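Local coordinates for protein malate dehydrogenase (Entamoeba histolytica, PDB 3I0P) that probably catalyses the reversible, NAD-dependent oxidation of malate to oxaloacetate, as a two-subunit member of the malate/L-lactate dehydrogenase family, at residues A[63-68]-A[89-93]; A[79-84]-A[107-113]; A[97-101]-A[129-134]; A[149-153]-A[231-235]. All blocks are in the same frame, centred on the assembly; numbering follows the deposited sequence.

Contact 1: A[63-68]-A[89-93]; sequences IKKGMI and NNGFG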
loop_
_atom_site.group_PDB
_atom_site.type_symbol
_atom_site.label_atom_id
_atom_site.label_comp_id
_atom_site.label_asym_id
_atom_site.label_seq_id
_atom_site.Cartn_x
_atom_site.Cartn_y
_atom_site.Cartn_z
ATOM N N ILE A 63 24.822 20.401 2.714
ATOM C CA ILE A 63 25.764 20.722 1.637
ATOM C C ILE A 63 27.074 21.305 2.226
ATOM O O ILE A 63 28.186 20.983 1.766
ATOM C CB ILE A 63 25.155 21.700 0.619
ATOM C CG1 ILE A 63 23.902 21.091 -0.020
ATOM C CG2 ILE A 63 26.183 22.071 -0.457
ATOM C CD1 ILE A 63 23.105 22.054 -0.886
ATOM N N LYS A 64 26.920 22.146 3.253
ATOM C CA LYS A 64 28.042 22.717 3.994
ATOM C C LYS A 64 28.845 21.642 4.748
ATOM O O LYS A 64 30.065 21.751 4.874
ATOM C CB LYS A 64 27.546 23.800 4.959
ATOM C CG LYS A 64 27.373 25.179 4.319
ATOM C CD LYS A 64 26.504 26.118 5.174
ATOM C CE LYS A 64 27.062 26.337 6.583
ATOM N NZ LYS A 64 26.053 26.880 7.545
ATOM N N LYS A 65 28.166 20.607 5.239
ATOM C CA LYS A 65 28.848 19.496 5.906
ATOM C C LYS A 65 29.203 18.363 4.928
ATOM O O LYS A 65 29.460 17.234 5.339
ATOM C CB LYS A 65 28.029 18.978 7.105
ATOM C CG LYS A 65 28.026 19.928 8.315
ATOM C CD LYS A 65 27.240 19.371 9.508
ATOM C CE LYS A 65 25.764 19.799 9.461
ATOM N NZ LYS A 65 24.867 18.979 10.330
ATOM N N GLY A 66 29.214 18.670 3.633
ATOM C CA GLY A 66 29.616 17.699 2.598
ATOM C C GLY A 66 28.741 16.457 2.447
ATOM O O GLY A 66 29.136 15.498 1.786
ATOM N N MET A 67 27.544 16.493 3.038
ATOM C CA MET A 67 26.614 15.358 3.052
ATOM C C MET A 67 25.828 15.169 1.747
ATOM O O MET A 67 25.234 14.112 1.510
ATOM C CB MET A 67 25.641 15.490 4.227
ATOM C CG MET A 67 26.322 15.610 5.560
ATOM S SD MET A 67 25.169 15.937 6.903
ATOM C CE MET A 67 24.361 14.358 7.126
ATOM N N ILE A 68 25.821 16.195 0.911
ATOM C CA ILE A 68 25.170 16.139 -0.378
ATOM C C ILE A 68 26.193 16.663 -1.367
ATOM O O ILE A 68 26.911 17.610 -1.058
ATOM C CB ILE A 68 23.895 17.035 -0.399
ATOM C CG1 ILE A 68 22.872 16.552 0.628
ATOM C CG2 ILE A 68 23.253 17.069 -1.772
ATOM C CD1 ILE A 68 21.834 17.604 1.011
ATOM N N ASN A 89 24.932 8.884 -6.656
ATOM C CA ASN A 89 26.206 9.607 -6.567
ATOM C C ASN A 89 26.208 10.629 -5.447
ATOM O O ASN A 89 26.881 11.662 -5.529
ATOM C CB ASN A 89 26.546 10.267 -7.906
ATOM C CG ASN A 89 26.929 9.263 -8.959
ATOM O OD1 ASN A 89 27.666 8.318 -8.686
ATOM N ND2 ASN A 89 26.428 9.452 -10.174
ATOM N N ASN A 90 25.432 10.325 -4.405
ATOM C CA ASN A 90 25.275 11.176 -3.217
ATOM C C ASN A 90 24.660 12.550 -3.540
ATOM O O ASN A 90 24.843 13.519 -2.799
ATOM C CB ASN A 90 26.599 11.276 -2.414
ATOM C CG ASN A 90 26.455 12.077 -1.115
ATOM O OD1 ASN A 90 27.266 12.948 -0.831
ATOM N ND2 ASN A 90 25.430 11.788 -0.338
ATOM N N GLY A 91 23.906 12.620 -4.636
ATOM C CA GLY A 91 23.204 13.855 -4.998
ATOM C C GLY A 91 21.926 14.102 -4.205
ATOM O O GLY A 91 21.603 13.368 -3.262
ATOM N N PHE A 92 21.200 15.146 -4.593
ATOM C CA PHE A 92 19.891 15.448 -4.024
ATOM C C PHE A 92 18.891 14.370 -4.402
ATOM O O PHE A 92 18.796 13.987 -5.575
ATOM C CB PHE A 92 19.338 16.722 -4.622
ATOM C CG PHE A 92 20.104 17.959 -4.291
ATOM C CD1 PHE A 92 20.002 18.545 -3.025
ATOM C CD2 PHE A 92 20.861 18.596 -5.277
ATOM C CE1 PHE A 92 20.678 19.729 -2.741
ATOM C CE2 PHE A 92 21.527 19.777 -5.004
ATOM C CZ PHE A 92 21.441 20.346 -3.737
ATOM N N GLY A 93 18.107 13.917 -3.429
ATOM C CA GLY A 93 17.045 12.966 -3.713
ATOM C C GLY A 93 16.097 13.496 -4.771
ATOM O O GLY A 93 15.587 12.735 -5.585
#
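Polar and apolar interactions divide this contact between two neighbouring patches. The polar part rests on Asn90, whose ND2 donates to the backbone oxygen of Met67 (ND2 to O 3.0 Å, angle at the hydrogen 148°). Its other amide atom, OD1, is a partner of Lys279 NZ, so both ends of the amide are engaged. A weaker polar element lies beside this bond: Ile68 CA approaches Asn90 O at 3.6 Å in a CA-H...O contact, where Ile68 and Gly91 bring the two backbones to 5.5 Å between CA atoms. The apolar part is built round Phe92. Ile68 CG2 stands over one face of its ring, 3.9 Å from the centroid and 19° off the normal, a CH-pi geometry, while Ile63 CD1 meets the ring edge at CZ, 3.7 Å away. Ile68 is the most covered residue of the contact. Backbone turning makes these approaches possible. Gly66, at phi 64°, is the C-prime residue of a Schellman motif in which Gly66 N bonds Ile63 O at 3.1 Å and Met67 N bonds the oxygen of Arg62, so the chain folds back and Ile63 and Ile68 both reach the phenyl ring. Phe92 is the N-cap residue of helix 93-111. The arrangement thus joins a Schellman-terminated helix end, that of helix 55-64, to the loop linking strand 83-87 with helix 93-111 in a beta-alpha-beta unit.

Contact 2: A[79-84]-A[107-113]; sequences ETSTTC and KAKKYGM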
loop_
_atom_site.group_PDB
_atom_site.type_symbol
_atom_site.label_atom_id
_atom_site.label_comp_id
_atom_site.label_asym_id
_atom_site.label_seq_id
_atom_site.Cartn_x
_atom_site.Cartn_y
_atom_site.Cartn_z
ATOM N N GLU A 79 20.193 -1.090 -17.161
ATOM C CA GLU A 79 18.968 -0.636 -17.826
ATOM C C GLU A 79 18.372 -1.692 -18.767
ATOM O O GLU A 79 19.085 -2.273 -19.585
ATOM C CB GLU A 79 19.236 0.671 -18.582
ATOM C CG GLU A 79 18.022 1.288 -19.280
ATOM C CD GLU A 79 18.341 2.605 -19.985
ATOM O OE1 GLU A 79 19.494 2.796 -20.451
ATOM O OE2 GLU A 79 17.422 3.456 -20.080
ATOM N N THR A 80 17.069 -1.946 -18.639
ATOM C CA THR A 80 16.340 -2.756 -19.619
ATOM C C THR A 80 15.251 -1.898 -20.247
ATOM O O THR A 80 15.201 -0.688 -20.007
ATOM C CB THR A 80 15.720 -4.044 -19.014
ATOM O OG1 THR A 80 14.441 -3.755 -18.447
ATOM C CG2 THR A 80 16.625 -4.665 -17.948
ATOM N N SER A 81 14.383 -2.519 -21.044
ATOM C CA SER A 81 13.266 -1.824 -21.702
ATOM C C SER A 81 12.393 -1.025 -20.740
ATOM O O SER A 81 12.055 0.134 -21.016
ATOM C CB SER A 81 12.371 -2.827 -22.439
ATOM O OG SER A 81 12.935 -3.202 -23.678
ATOM N N THR A 82 12.032 -1.657 -19.622
ATOM C CA THR A 82 11.031 -1.122 -18.710
ATOM C C THR A 82 11.610 -0.783 -17.345
ATOM O O THR A 82 10.894 -0.276 -16.478
ATOM C CB THR A 82 9.887 -2.137 -18.485
ATOM O OG1 THR A 82 10.440 -3.379 -18.022
ATOM C CG2 THR A 82 9.100 -2.381 -19.761
ATOM N N THR A 83 12.889 -1.077 -17.140
ATOM C CA THR A 83 13.507 -0.908 -15.817
ATOM C C THR A 83 14.813 -0.127 -15.862
ATOM O O THR A 83 15.379 0.099 -16.938
ATOM C CB THR A 83 13.805 -2.263 -15.124
ATOM O OG1 THR A 83 14.948 -2.879 -15.731
ATOM C CG2 THR A 83 12.597 -3.200 -15.180
ATOM N N CYS A 84 15.285 0.273 -14.679
ATOM C CA CYS A 84 16.606 0.866 -14.537
ATOM C C CYS A 84 17.067 0.907 -13.076
ATOM O O CYS A 84 16.249 1.077 -12.167
ATOM C CB CYS A 84 16.642 2.269 -15.154
ATOM S SG CYS A 84 18.309 2.952 -15.283
ATOM N N LYS A 107 9.729 5.304 -20.204
ATOM C CA LYS A 107 9.618 3.864 -20.438
ATOM C C LYS A 107 8.178 3.352 -20.432
ATOM O O LYS A 107 7.861 2.391 -21.137
ATOM C CB LYS A 107 10.418 3.084 -19.392
ATOM C CG LYS A 107 11.880 3.448 -19.314
ATOM C CD LYS A 107 12.626 2.511 -18.392
ATOM C CE LYS A 107 14.121 2.731 -18.498
ATOM N NZ LYS A 107 14.616 2.487 -19.889
ATOM N N ALA A 108 7.311 3.964 -19.630
ATOM C CA ALA A 108 5.919 3.524 -19.594
ATOM C C ALA A 108 5.228 3.911 -20.891
ATOM O O ALA A 108 4.469 3.123 -21.446
ATOM C CB ALA A 108 5.181 4.090 -18.383
ATOM N N LYS A 109 5.529 5.116 -21.378
ATOM C CA LYS A 109 4.974 5.627 -22.629
ATOM C C LYS A 109 5.369 4.777 -23.833
ATOM O O LYS A 109 4.585 4.612 -24.770
ATOM C CB LYS A 109 5.408 7.072 -22.850
ATOM C CG LYS A 109 4.800 8.066 -21.872
ATOM C CD LYS A 109 3.315 8.229 -22.094
ATOM C CE LYS A 109 2.864 9.596 -21.645
ATOM N NZ LYS A 109 1.388 9.697 -21.726
ATOM N N LYS A 110 6.578 4.230 -23.802
ATOM C CA LYS A 110 7.055 3.408 -24.900
ATOM C C LYS A 110 6.612 1.939 -24.811
ATOM O O LYS A 110 6.351 1.326 -25.841
ATOM C CB LYS A 110 8.578 3.507 -25.020
ATOM C CG LYS A 110 9.114 3.124 -26.391
ATOM C CD LYS A 110 10.636 3.164 -26.415
ATOM C CE LYS A 110 11.193 2.341 -27.589
ATOM N NZ LYS A 110 12.655 2.586 -27.778
ATOM N N TYR A 111 6.518 1.385 -23.596
ATOM C CA TYR A 111 6.261 -0.058 -23.410
ATOM C C TYR A 111 5.028 -0.404 -22.595
ATOM O O TYR A 111 4.578 -1.551 -22.617
ATOM C CB TYR A 111 7.462 -0.747 -22.770
ATOM C CG TYR A 111 8.717 -0.695 -23.599
ATOM C CD1 TYR A 111 9.714 0.234 -23.314
ATOM C CD2 TYR A 111 8.913 -1.573 -24.670
ATOM C CE1 TYR A 111 10.874 0.293 -24.069
ATOM C CE2 TYR A 111 10.073 -1.525 -25.433
ATOM C CZ TYR A 111 11.050 -0.588 -25.126
ATOM O OH TYR A 111 12.212 -0.520 -25.873
ATOM N N GLY A 112 4.492 0.571 -21.867
ATOM C CA GLY A 112 3.310 0.348 -21.032
ATOM C C GLY A 112 3.601 0.550 -19.558
ATOM O O GLY A 112 2.769 1.077 -18.815
ATOM N N MET A 113 4.791 0.134 -19.134
ATOM C CA MET A 113 5.206 0.272 -17.746
ATOM C C MET A 113 6.679 0.613 -17.607
ATOM O O MET A 113 7.481 0.317 -18.493
ATOM C CB MET A 113 4.895 -1.009 -16.979
ATOM C CG MET A 113 3.416 -1.282 -16.878
ATOM S SD MET A 113 3.137 -2.879 -16.167
ATOM C CE MET A 113 3.222 -2.483 -14.412
#
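Lys107 has the most surface covered, and its side chain, trans at chi2 and chi3 and kinked at chi4, lies along the turn that links strands 75-79 and 83-87. Its NZ forms a salt bridge with Glu79 OE2 (3.0 Å) and also donates to Thr80 O (3.2 Å); lower on the chain, Lys107 CD lies 3.6 Å from Ser81 O and CE 3.3 Å from Thr83 O. Ser81 comes next in covered area. Its CB sits over the Tyr111 ring, 3.8 Å from the centroid and 15° off the normal, a CH-pi contact. Thr82, almost equally covered, presents CG2 to Tyr111 CB at 3.8 Å and to Met113 O at 3.4 Å, while its OG1 bonds Tyr111 O of the second subunit, a link repeated in reverse by the partner chain. The turn is closed by Thr80 N to Thr83 O, 3.2 Å. Strand 83-87, helix 93-111 and strand 113-121 form a beta-alpha-beta crossover, and the contact ties the helix's C-terminal end to the hairpin turn at the start of the first strand.

Contact 3: A[97-101]-A[129-134]; sequences GTIGM and YYSLLA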
loop_
_atom_site.group_PDB
_atom_site.type_symbol
_atom_site.label_atom_id
_atom_site.label_comp_id
_atom_site.label_asym_id
_atom_site.label_seq_id
_atom_site.Cartn_x
_atom_site.Cartn_y
_atom_site.Cartn_z
ATOM N N GLY A 97 15.263 11.569 -7.852
ATOM C CA GLY A 97 13.835 11.305 -7.948
ATOM C C GLY A 97 13.186 11.810 -9.228
ATOM O O GLY A 97 12.444 11.070 -9.889
ATOM N N THR A 98 13.465 13.070 -9.572
ATOM C CA THR A 98 12.878 13.701 -10.747
ATOM C C THR A 98 13.338 12.981 -11.999
ATOM O O THR A 98 12.532 12.614 -12.853
ATOM C CB THR A 98 13.226 15.200 -10.814
ATOM O OG1 THR A 98 12.679 15.854 -9.668
ATOM C CG2 THR A 98 12.662 15.848 -12.067
ATOM N N ILE A 99 14.638 12.762 -12.095
ATOM C CA ILE A 99 15.191 12.026 -13.222
ATOM C C ILE A 99 14.664 10.575 -13.270
ATOM O O ILE A 99 14.186 10.124 -14.316
ATOM C CB ILE A 99 16.723 12.114 -13.237
ATOM C CG1 ILE A 99 17.131 13.574 -13.473
ATOM C CG2 ILE A 99 17.329 11.141 -14.294
ATOM C CD1 ILE A 99 18.560 13.892 -13.100
ATOM N N GLY A 100 14.708 9.882 -12.127
ATOM C CA GLY A 100 14.222 8.506 -12.015
ATOM C C GLY A 100 12.784 8.294 -12.463
ATOM O O GLY A 100 12.496 7.368 -13.227
ATOM N N MET A 101 11.880 9.146 -11.991
ATOM C CA MET A 101 10.469 9.039 -12.341
ATOM C C MET A 101 10.212 9.461 -13.791
ATOM O O MET A 101 9.507 8.767 -14.521
ATOM C CB MET A 101 9.590 9.833 -11.356
ATOM C CG MET A 101 8.101 9.847 -11.700
ATOM S SD MET A 101 7.297 8.225 -11.790
ATOM C CE MET A 101 6.807 7.966 -10.087
ATOM N N TYR A 129 5.441 14.250 -4.711
ATOM C CA TYR A 129 5.904 15.073 -5.834
ATOM C C TYR A 129 6.152 14.219 -7.064
ATOM O O TYR A 129 5.733 14.560 -8.165
ATOM C CB TYR A 129 7.176 15.853 -5.472
ATOM C CG TYR A 129 7.746 16.659 -6.627
ATOM C CD1 TYR A 129 7.195 17.891 -6.980
ATOM C CD2 TYR A 129 8.825 16.181 -7.382
ATOM C CE1 TYR A 129 7.703 18.639 -8.044
ATOM C CE2 TYR A 129 9.340 16.917 -8.456
ATOM C CZ TYR A 129 8.776 18.147 -8.771
ATOM O OH TYR A 129 9.275 18.896 -9.814
ATOM N N TYR A 130 6.838 13.102 -6.863
ATOM C CA TYR A 130 7.212 12.220 -7.963
ATOM C C TYR A 130 5.988 11.510 -8.544
ATOM O O TYR A 130 5.899 11.304 -9.753
ATOM C CB TYR A 130 8.320 11.260 -7.506
ATOM C CG TYR A 130 9.400 12.034 -6.794
ATOM C CD1 TYR A 130 10.414 12.693 -7.511
ATOM C CD2 TYR A 130 9.364 12.184 -5.411
ATOM C CE1 TYR A 130 11.371 13.454 -6.852
ATOM C CE2 TYR A 130 10.316 12.934 -4.750
ATOM C CZ TYR A 130 11.314 13.565 -5.467
ATOM O OH TYR A 130 12.247 14.295 -4.773
ATOM N N SER A 131 5.028 11.184 -7.685
ATOM C CA SER A 131 3.774 10.597 -8.142
ATOM C C SER A 131 2.969 11.593 -8.970
ATOM O O SER A 131 2.326 11.213 -9.950
ATOM C CB SER A 131 2.947 10.068 -6.964
ATOM O OG SER A 131 3.489 8.836 -6.501
ATOM N N LEU A 132 3.019 12.867 -8.585
ATOM C CA LEU A 132 2.342 13.913 -9.344
ATOM C C LEU A 132 2.904 14.041 -10.763
ATOM O O LEU A 132 2.150 14.246 -11.710
ATOM C CB LEU A 132 2.400 15.257 -8.614
ATOM C CG LEU A 132 1.549 15.418 -7.351
ATOM C CD1 LEU A 132 1.940 16.684 -6.609
ATOM C CD2 LEU A 132 0.059 15.421 -7.657
ATOM N N LEU A 133 4.217 13.903 -10.913
ATOM C CA LEU A 133 4.833 13.932 -12.233
ATOM C C LEU A 133 4.209 12.879 -13.140
ATOM O O LEU A 133 3.943 13.140 -14.311
ATOM C CB LEU A 133 6.346 13.715 -12.141
ATOM C CG LEU A 133 7.229 14.794 -11.502
ATOM C CD1 LEU A 133 8.669 14.266 -11.405
ATOM C CD2 LEU A 133 7.184 16.131 -12.264
ATOM N N ALA A 134 3.967 11.692 -12.592
ATOM C CA ALA A 134 3.389 10.594 -13.350
ATOM C C ALA A 134 1.934 10.864 -13.746
ATOM O O ALA A 134 1.554 10.626 -14.892
ATOM C CB ALA A 134 3.512 9.293 -12.579
HETATM O O HOH W 1 12.118 18.510 -9.709
#
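Knobs-into-holes packing joins helix 93-111 to helix 127-136, whose short segments cross at -33° with axes 9.7 Å apart at closest approach. The main bump is Met101, the residue with the most surface covered, which fills a hollow lined by Tyr130, Ser131, Leu133 and Ala134: its CG lies 3.3 Å from Tyr130 O and 4.3 Å from Leu133 CB, and its SD lies 4.0 Å from Ala134 CB. A second bump, the Tyr130 ring, comes up against the helix at Gly97, with CD1 3.4 Å from Gly97 C. A CB on Gly97 would fall only 2.3 Å from Tyr130 CE1, so its absence makes the hollow. Tyr130 OH bonds the oxygen of Phe124, and the two rings stack. Thr98 borders the hollow next to Gly97, with CG2 4.3 Å from Leu133 CD1. Besides bonding His94 O, Thr98 OG1 accepts a hydrogen bond of 2.7 Å from water 1, which lies 2.9 Å from Tyr129 OH and so bridges the two helices.

Contact 4: A[149-153]-A[231-235]; sequences SSVAA and YLHPL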
loop_
_atom_site.group_PDB
_atom_site.type_symbol
_atom_site.label_atom_id
_atom_site.label_comp_id
_atom_site.label_asym_id
_atom_site.label_seq_id
_atom_site.Cartn_x
_atom_site.Cartn_y
_atom_site.Cartn_z
ATOM N N SER A 149 16.108 4.652 10.764
ATOM C CA SER A 149 15.271 3.977 11.752
ATOM C C SER A 149 14.592 4.940 12.730
ATOM O O SER A 149 15.251 5.748 13.399
ATOM C CB SER A 149 16.096 2.949 12.519
ATOM O OG SER A 149 16.819 2.136 11.617
ATOM N N SER A 150 13.268 4.842 12.793
ATOM C CA SER A 150 12.457 5.601 13.736
ATOM C C SER A 150 11.225 4.807 14.186
ATOM O O SER A 150 10.596 5.150 15.190
ATOM C CB SER A 150 12.008 6.921 13.100
ATOM O OG SER A 150 11.023 6.699 12.096
ATOM N N VAL A 151 10.887 3.758 13.434
ATOM C CA VAL A 151 9.647 3.004 13.631
ATOM C C VAL A 151 9.912 1.573 14.133
ATOM O O VAL A 151 10.785 0.867 13.604
ATOM C CB VAL A 151 8.776 2.992 12.318
ATOM C CG1 VAL A 151 7.454 2.242 12.510
ATOM C CG2 VAL A 151 8.518 4.409 11.820
ATOM N N ALA A 152 9.154 1.157 15.150
ATOM C CA ALA A 152 9.248 -0.204 15.681
ATOM C C ALA A 152 8.351 -1.170 14.925
ATOM O O ALA A 152 7.191 -0.855 14.639
ATOM C CB ALA A 152 8.893 -0.234 17.154
ATOM N N ALA A 153 8.898 -2.344 14.617
ATOM C CA ALA A 153 8.130 -3.483 14.109
ATOM C C ALA A 153 6.986 -3.830 15.066
ATOM O O ALA A 153 6.943 -3.329 16.196
ATOM C CB ALA A 153 9.039 -4.683 13.941
ATOM N N TYR A 231 10.471 5.213 19.866
ATOM C CA TYR A 231 10.097 4.811 18.511
ATOM C C TYR A 231 8.674 5.217 18.124
ATOM O O TYR A 231 7.812 5.400 18.991
ATOM C CB TYR A 231 10.278 3.296 18.347
ATOM C CG TYR A 231 9.587 2.478 19.416
ATOM C CD1 TYR A 231 8.206 2.244 19.363
ATOM C CD2 TYR A 231 10.304 1.942 20.482
ATOM C CE1 TYR A 231 7.564 1.499 20.341
ATOM C CE2 TYR A 231 9.668 1.195 21.471
ATOM C CZ TYR A 231 8.298 0.974 21.392
ATOM O OH TYR A 231 7.659 0.232 22.360
ATOM N N LEU A 232 8.450 5.370 16.817
ATOM C CA LEU A 232 7.113 5.590 16.247
ATOM C C LEU A 232 6.409 4.254 15.962
ATOM O O LEU A 232 7.061 3.235 15.720
ATOM C CB LEU A 232 7.226 6.378 14.945
ATOM C CG LEU A 232 7.638 7.848 14.973
ATOM C CD1 LEU A 232 8.399 8.189 13.721
ATOM C CD2 LEU A 232 6.430 8.736 15.108
ATOM N N HIS A 233 5.078 4.264 15.995
ATOM C CA HIS A 233 4.286 3.072 15.648
ATOM C C HIS A 233 3.925 3.054 14.171
ATOM O O HIS A 233 3.758 4.114 13.561
ATOM C CB HIS A 233 3.006 2.993 16.484
ATOM C CG HIS A 233 3.257 2.860 17.953
ATOM N ND1 HIS A 233 3.823 1.733 18.512
ATOM C CD2 HIS A 233 3.038 3.720 18.976
ATOM C CE1 HIS A 233 3.933 1.903 19.817
ATOM N NE2 HIS A 233 3.463 3.098 20.124
ATOM N N PRO A 234 3.793 1.851 13.588
ATOM C CA PRO A 234 3.294 1.760 12.217
ATOM C C PRO A 234 1.818 2.151 12.144
ATOM O O PRO A 234 1.135 2.184 13.172
ATOM C CB PRO A 234 3.441 0.268 11.886
ATOM C CG PRO A 234 4.287 -0.318 12.980
ATOM C CD PRO A 234 4.040 0.524 14.171
ATOM N N LEU A 235 1.331 2.451 10.942
ATOM C CA LEU A 235 -0.116 2.540 10.729
ATOM C C LEU A 235 -0.798 1.253 11.257
ATOM O O LEU A 235 -0.434 0.131 10.884
ATOM C CB LEU A 235 -0.440 2.807 9.256
ATOM C CG LEU A 235 -1.896 2.790 8.781
ATOM C CD1 LEU A 235 -2.725 3.911 9.406
ATOM C CD2 LEU A 235 -1.966 2.850 7.260
HETATM O O HOH W 2 4.996 -0.967 16.864
#
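From Ser150 onward the loop 149-153 runs against the end of strand 230-232. Ser150 accepts a nearly linear hydrogen bond from the strand, Leu232 N to Ser150 O at 2.7 Å with 175° at the hydrogen; the same oxygen lies 3.4 Å from Tyr231 CA in a CA-H...O contact. The side chain of Ser150 packs on the leucine as well, OG to Leu232 CD1 at 3.4 Å. Val151 is the bridge residue, its CA 4.5 Å from that of Leu232 and 3.3 Å from Leu232 O. One methyl, CG2, touches Leu232 CB at 3.9 Å, while CG1 approaches Pro234 CG at 4.1 Å. Ala152 completes the backbone pairing, N to Leu232 O at 3.0 Å and 160°. Since Leu232 bonds through both N and O to the residues flanking Val151, this is the pattern of a single parallel beta bridge. The CB of Ala152 lies over the Tyr231 ring, 3.8 Å from its centroid and 28° off the normal, a CH-pi contact, and Tyr231 OH bonds Asp157. A water donates to Ala152 O at 3.1 Å and meets His233 ND1 weakly at 3.4 Å. On the side away from strand 230-232, Ser150 and Val151 both pair with Leu161, so the segment carries a classic beta bulge and is held on both edges, with the side chain of Ser150 about 8 Å from the bound NAD.

Contacts 2 and 3 both use helix 93-111, contact 3 in its N-terminal half and contact 2 at its C-terminal end, and contact 1 lies at its N-cap. Along the chain the segments run 63-68, 79-84, 89-93, 97-101, 107-113, 129-134, so contacts 1 and 2 alternate, as do 2 and 3; contact 4 follows in series. Contacts 1 and 3 touch, with Gly93 O 3.8 Å from Tyr130 OH, although their centres are about 20 Å apart. The centres of contacts 2 and 3 are about 15 Å apart, those of contacts 3 and 4 about 26 Å, on opposite sides of the chain's centre. Contacts 2 and 4, about 34 Å apart between centres, both reach the second subunit, which is thus met at two well-separated places.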